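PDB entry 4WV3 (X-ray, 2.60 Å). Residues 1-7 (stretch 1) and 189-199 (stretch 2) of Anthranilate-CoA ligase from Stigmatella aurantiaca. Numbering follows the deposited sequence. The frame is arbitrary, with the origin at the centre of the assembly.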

ATOM      1  N   MET A   1      13.795  16.909  -4.766  1.00 19.42           N
ATOM      2  CA  MET A   1      14.618  17.538  -3.740  1.00 20.21           C
ATOM      3  C   MET A   1      15.573  16.535  -3.103  1.00 19.44           C
ATOM      4  O   MET A   1      15.489  15.332  -3.351  1.00 16.26           O
ATOM      5  CB  MET A   1      13.741  18.182  -2.662  1.00 19.38           C
ATOM      6  CG  MET A   1      12.799  17.211  -1.972  1.00 17.90           C
ATOM      7  SD  MET A   1      11.886  17.957  -0.608  1.00 20.12           S
ATOM      8  CE  MET A   1      13.228  18.410   0.485  1.00 18.78           C
ATOM      9  N   LYS A   2      16.481  17.043  -2.279  1.00 16.11           N
ATOM     10  CA  LYS A   2      17.458  16.208  -1.598  1.00 17.36           C
ATOM     11  C   LYS A   2      17.228  16.242  -0.093  1.00 16.42           C
ATOM     12  O   LYS A   2      16.476  17.076   0.409  1.00 17.28           O
ATOM     13  CB  LYS A   2      18.874  16.690  -1.911  1.00 21.19           C
ATOM     14  CG  LYS A   2      19.354  16.363  -3.315  1.00 21.27           C
ATOM     15  CD  LYS A   2      19.581  14.870  -3.473  1.00 28.65           C
ATOM     16  CE  LYS A   2      20.601  14.581  -4.561  1.00 36.68           C
ATOM     17  NZ  LYS A   2      20.944  13.133  -4.621  1.00 33.90           N
ATOM     18  N   ALA A   3      17.877  15.331   0.625  1.00 16.22           N
ATOM     19  CA  ALA A   3      17.820  15.340   2.080  1.00 15.29           C
ATOM     20  C   ALA A   3      18.560  16.560   2.609  1.00 18.02           C
ATOM     21  O   ALA A   3      18.227  17.095   3.666  1.00 16.20           O
ATOM     22  CB  ALA A   3      18.424  14.068   2.642  1.00 10.21           C
ATOM     23  N   SER A   4      19.563  17.000   1.855  1.00 15.92           N
ATOM     24  CA  SER A   4      20.362  18.160   2.232  1.00 16.03           C
ATOM     25  C   SER A   4      19.566  19.463   2.148  1.00 16.11           C
ATOM     26  O   SER A   4      19.955  20.473   2.733  1.00 17.14           O
ATOM     27  CB  SER A   4      21.620  18.245   1.365  1.00 13.11           C
ATOM     28  OG  SER A   4      21.297  18.151  -0.011  1.00 16.89           O
ATOM     29  N   ASP A   5      18.452  19.434   1.420  1.00 14.77           N
ATOM     30  CA  ASP A   5      17.568  20.593   1.328  1.00 13.88           C
ATOM     31  C   ASP A   5      16.771  20.765   2.618  1.00 13.05           C
ATOM     32  O   ASP A   5      16.300  21.858   2.930  1.00 13.78           O
ATOM     33  CB  ASP A   5      16.627  20.477   0.125  1.00 12.50           C
ATOM     34  CG  ASP A   5      17.362  20.556  -1.199  1.00 17.48           C
ATOM     35  OD1 ASP A   5      18.478  21.121  -1.236  1.00 17.22           O
ATOM     36  OD2 ASP A   5      16.820  20.053  -2.206  1.00 17.95           O
ATOM     37  N   LEU A   6      16.633  19.678   3.370  1.00 16.42           N
ATOM     38  CA  LEU A   6      15.930  19.710   4.645  1.00 15.00           C
ATOM     39  C   LEU A   6      16.844  20.244   5.738  1.00 15.42           C
ATOM     40  O   LEU A   6      18.066  20.153   5.624  1.00 19.46           O
ATOM     41  CB  LEU A   6      15.451  18.306   5.017  1.00 12.81           C
ATOM     42  CG  LEU A   6      14.380  17.681   4.123  1.00 15.75           C
ATOM     43  CD1 LEU A   6      14.167  16.224   4.495  1.00 10.26           C
ATOM     44  CD2 LEU A   6      13.078  18.459   4.231  1.00 17.91           C
ATOM     45  N   PRO A   7      16.256  20.817   6.799  1.00 13.52           N
ATOM     46  CA  PRO A   7      17.063  21.179   7.967  1.00 12.12           C
ATOM     47  C   PRO A   7      17.594  19.919   8.644  1.00 14.37           C
ATOM     48  O   PRO A   7      16.918  18.889   8.616  1.00 14.46           O
ATOM     49  CB  PRO A   7      16.059  21.894   8.877  1.00 15.88           C
ATOM     50  CG  PRO A   7      14.721  21.393   8.442  1.00  9.84           C
ATOM     51  CD  PRO A   7      14.840  21.187   6.965  1.00  9.65           C
ATOM     52  N   HIS A 189      12.092  10.861   9.705  1.00 13.78           N
ATOM     53  CA  HIS A 189      11.288  12.058   9.479  1.00 15.18           C
ATOM     54  C   HIS A 189      11.470  12.594   8.063  1.00 13.45           C
ATOM     55  O   HIS A 189      10.515  13.058   7.444  1.00 13.38           O
ATOM     56  CB  HIS A 189      11.649  13.150  10.490  1.00 10.75           C
ATOM     57  CG  HIS A 189      11.284  12.818  11.905  1.00 13.75           C
ATOM     58  ND1 HIS A 189      10.111  13.243  12.490  1.00 12.17           N
ATOM     59  CD2 HIS A 189      11.940  12.107  12.853  1.00 16.79           C
ATOM     60  CE1 HIS A 189      10.060  12.809  13.736  1.00 12.64           C
ATOM     61  NE2 HIS A 189      11.157  12.116  13.981  1.00 16.24           N
ATOM     62  N   LYS A 190      12.698  12.516   7.558  1.00 12.16           N
ATOM     63  CA  LYS A 190      13.036  13.063   6.246  1.00 10.76           C
ATOM     64  C   LYS A 190      12.278  12.394   5.103  1.00 12.77           C
ATOM     65  O   LYS A 190      12.024  13.016   4.073  1.00 14.62           O
ATOM     66  CB  LYS A 190      14.543  12.960   5.993  1.00 11.58           C
ATOM     67  CG  LYS A 190      15.077  11.537   5.950  1.00 13.16           C
ATOM     68  CD  LYS A 190      16.521  11.500   5.474  1.00 11.98           C
ATOM     69  CE  LYS A 190      17.087  10.089   5.532  1.00 17.90           C
ATOM     70  NZ  LYS A 190      16.296   9.128   4.712  1.00 13.77           N
ATOM     71  N   ASP A 191      11.914  11.130   5.290  1.00 18.22           N
ATOM     72  CA  ASP A 191      11.291  10.347   4.229  1.00 17.13           C
ATOM     73  C   ASP A 191       9.918  10.878   3.829  1.00 14.28           C
ATOM     74  O   ASP A 191       9.484  10.703   2.690  1.00 10.87           O
ATOM     75  CB  ASP A 191      11.185   8.880   4.649  1.00 13.67           C
ATOM     76  CG  ASP A 191      12.537   8.257   4.923  1.00 14.97           C
ATOM     77  OD1 ASP A 191      13.529   8.700   4.306  1.00 13.75           O
ATOM     78  OD2 ASP A 191      12.610   7.329   5.755  1.00 21.10           O
ATOM     79  N   TYR A 192       9.241  11.532   4.764  1.00 15.49           N
ATOM     80  CA  TYR A 192       7.881  12.010   4.525  1.00 14.26           C
ATOM     81  C   TYR A 192       7.776  13.211   3.572  1.00 15.05           C
ATOM     82  O   TYR A 192       7.023  13.152   2.598  1.00 11.51           O
ATOM     83  CB  TYR A 192       7.142  12.251   5.849  1.00 12.40           C
ATOM     84  CG  TYR A 192       6.751  10.969   6.547  1.00 14.42           C
ATOM     85  CD1 TYR A 192       5.437  10.525   6.533  1.00 17.43           C
ATOM     86  CD2 TYR A 192       7.700  10.191   7.199  1.00 11.92           C
ATOM     87  CE1 TYR A 192       5.072   9.352   7.161  1.00 12.84           C
ATOM     88  CE2 TYR A 192       7.345   9.013   7.828  1.00 11.96           C
ATOM     89  CZ  TYR A 192       6.029   8.599   7.805  1.00 12.01           C
ATOM     90  OH  TYR A 192       5.665   7.429   8.428  1.00 15.60           O
ATOM     91  N   PRO A 193       8.524  14.301   3.832  1.00 13.99           N
ATOM     92  CA  PRO A 193       8.441  15.387   2.850  1.00 13.61           C
ATOM     93  C   PRO A 193       9.154  15.035   1.546  1.00 16.07           C
ATOM     94  O   PRO A 193       8.815  15.581   0.495  1.00 15.51           O
ATOM     95  CB  PRO A 193       9.157  16.544   3.552  1.00 16.72           C
ATOM     96  CG  PRO A 193      10.098  15.886   4.489  1.00 16.10           C
ATOM     97  CD  PRO A 193       9.384  14.661   4.973  1.00 11.74           C
ATOM     98  N   LEU A 194      10.125  14.129   1.617  1.00 10.72           N
ATOM     99  CA  LEU A 194      10.866  13.704   0.434  1.00  9.65           C
ATOM    100  C   LEU A 194       9.986  12.939  -0.550  1.00 12.59           C
ATOM    101  O   LEU A 194       9.958  13.255  -1.739  1.00 18.67           O
ATOM    102  CB  LEU A 194      12.078  12.860   0.827  1.00 11.31           C
ATOM    103  CG  LEU A 194      13.333  13.616   1.260  1.00 15.64           C
ATOM    104  CD1 LEU A 194      14.404  12.647   1.745  1.00 12.16           C
ATOM    105  CD2 LEU A 194      13.856  14.465   0.117  1.00 12.00           C
ATOM    106  N   THR A 195       9.267  11.934  -0.058  1.00 12.78           N
ATOM    107  CA  THR A 195       8.350  11.178  -0.905  1.00 15.49           C
ATOM    108  C   THR A 195       7.196  12.057  -1.373  1.00 16.31           C
ATOM    109  O   THR A 195       6.696  11.899  -2.487  1.00 16.96           O
ATOM    110  CB  THR A 195       7.780   9.935  -0.187  1.00 10.52           C
ATOM    111  OG1 THR A 195       7.194  10.326   1.062  1.00 12.51           O
ATOM    112  CG2 THR A 195       8.875   8.910   0.065  1.00  9.81           C
ATOM    113  N   ALA A 196       6.782  12.987  -0.518  1.00 15.10           N
ATOM    114  CA  ALA A 196       5.692  13.898  -0.847  1.00 15.80           C
ATOM    115  C   ALA A 196       6.077  14.821  -1.994  1.00 18.04           C
ATOM    116  O   ALA A 196       5.236  15.198  -2.811  1.00 21.00           O
ATOM    117  CB  ALA A 196       5.284  14.708   0.375  1.00 11.76           C
ATOM    118  N   GLN A 197       7.355  15.175  -2.054  1.00 14.68           N
ATOM    119  CA  GLN A 197       7.852  16.056  -3.101  1.00 19.16           C
ATOM    120  C   GLN A 197       8.213  15.276  -4.360  1.00 21.39           C
ATOM    121  O   GLN A 197       7.779  15.624  -5.459  1.00 22.33           O
ATOM    122  CB  GLN A 197       9.070  16.841  -2.609  1.00 15.80           C
ATOM    123  CG  GLN A 197       9.565  17.889  -3.591  1.00 14.38           C
ATOM    124  CD  GLN A 197       8.570  19.017  -3.789  1.00 20.92           C
ATOM    125  OE1 GLN A 197       8.064  19.589  -2.824  1.00 23.60           O
ATOM    126  NE2 GLN A 197       8.281  19.339  -5.045  1.00 18.25           N
ATOM    127  N   LEU A 198       9.000  14.217  -4.192  1.00 15.07           N
ATOM    128  CA  LEU A 198       9.528  13.453  -5.321  1.00 14.70           C
ATOM    129  C   LEU A 198       8.449  12.810  -6.191  1.00 16.23           C
ATOM    130  O   LEU A 198       8.573  12.778  -7.416  1.00 13.24           O
ATOM    131  CB  LEU A 198      10.524  12.394  -4.841  1.00 16.32           C
ATOM    132  CG  LEU A 198      11.849  12.920  -4.283  1.00 18.09           C
ATOM    133  CD1 LEU A 198      12.749  11.773  -3.844  1.00 11.63           C
ATOM    134  CD2 LEU A 198      12.554  13.804  -5.303  1.00 17.40           C
ATOM    135  N   TRP A 199       7.393  12.299  -5.567  1.00 13.68           N
ATOM    136  CA  TRP A 199       6.312  11.681  -6.328  1.00 12.60           C
ATOM    137  C   TRP A 199       5.002  12.461  -6.249  1.00 17.12           C
ATOM    138  O   TRP A 199       4.374  12.728  -7.274  1.00 17.30           O
ATOM    139  CB  TRP A 199       6.085  10.232  -5.895  1.00 12.88           C
ATOM    140  CG  TRP A 199       5.033   9.550  -6.712  1.00 14.50           C
ATOM    141  CD1 TRP A 199       5.215   8.880  -7.887  1.00 11.18           C
ATOM    142  CD2 TRP A 199       3.630   9.487  -6.427  1.00 13.75           C
ATOM    143  NE1 TRP A 199       4.013   8.398  -8.347  1.00 14.88           N
ATOM    144  CE2 TRP A 199       3.025   8.758  -7.469  1.00 14.93           C
ATOM    145  CE3 TRP A 199       2.829   9.975  -5.391  1.00 12.23           C
ATOM    146  CZ2 TRP A 199       1.655   8.504  -7.505  1.00 12.73           C
ATOM    147  CZ3 TRP A 199       1.470   9.722  -5.427  1.00 13.33           C
ATOM    148  CH2 TRP A 199       0.897   8.991  -6.476  1.00 12.88           C
TER

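Two stretches can meet through packing alone, with no hydrogen bond between them. The first residues of this anthranilate-CoA ligase illustrate the principle: they lie along the helix of the second stretch, burying 377 Å² between them, and no hydrogen bond or salt bridge crosses the contact.

Apolar contacts do the work. Leu194 is the common partner, touching Met1, Lys2, Ala3 and Leu6. Its CA-to-CB bond points sideways, but its m,t rotamer brings the branched end nearer, so that Leu194 CD2 lies 3.6 Å from Met1 CG. Leu6, also m,t, points toward the second stretch; both its methyls lie near Pro193 CG (Leu6 CD2 at 3.9 Å, Leu6 CD1 at 4.1 Å), and Leu6 CD1 also approaches Leu194 CG at 4.2 Å. Ala3 presents a single methyl, with Ala3 CB 4.4 Å from Leu194 CD1. The long, flexible Met1, in a p,t,m conformation, gives up the most area of any residue here, 102 Å². Leu198 CD2 lies 3.4 Å from Met1 N, a methyl against a polar nitrogen, and not a hydrogen bond. Pro193, Leu194 and Leu198 are buried apolar residues, while Met1, Ala3 and Leu6 remain partly exposed.

Polar residues contribute their carbon. Met1 SD rests 3.6 Å from Gln197 CB, while the Gln197 amide finds partners elsewhere in the structure. Lys190 CB lies 3.6 Å from Leu6 CD1; the chain then leads away, and Lys190 NZ forms a salt bridge with Asp191 OD1 at 2.8 Å. The charge is thus paired outside the apolar contact.

Hydrogen bonds within each stretch supply the shape. Lys2 N donates to Asp5 OD2 at 3.0 Å, and Leu6 N to Ala3 O at 3.0 Å, folding the terminus into a compact turn; the CA-to-CB bond of Lys2 points away from the helix, and the residue is exposed. On the helix, Leu198 N bonds to Leu194 O at 2.8 Å.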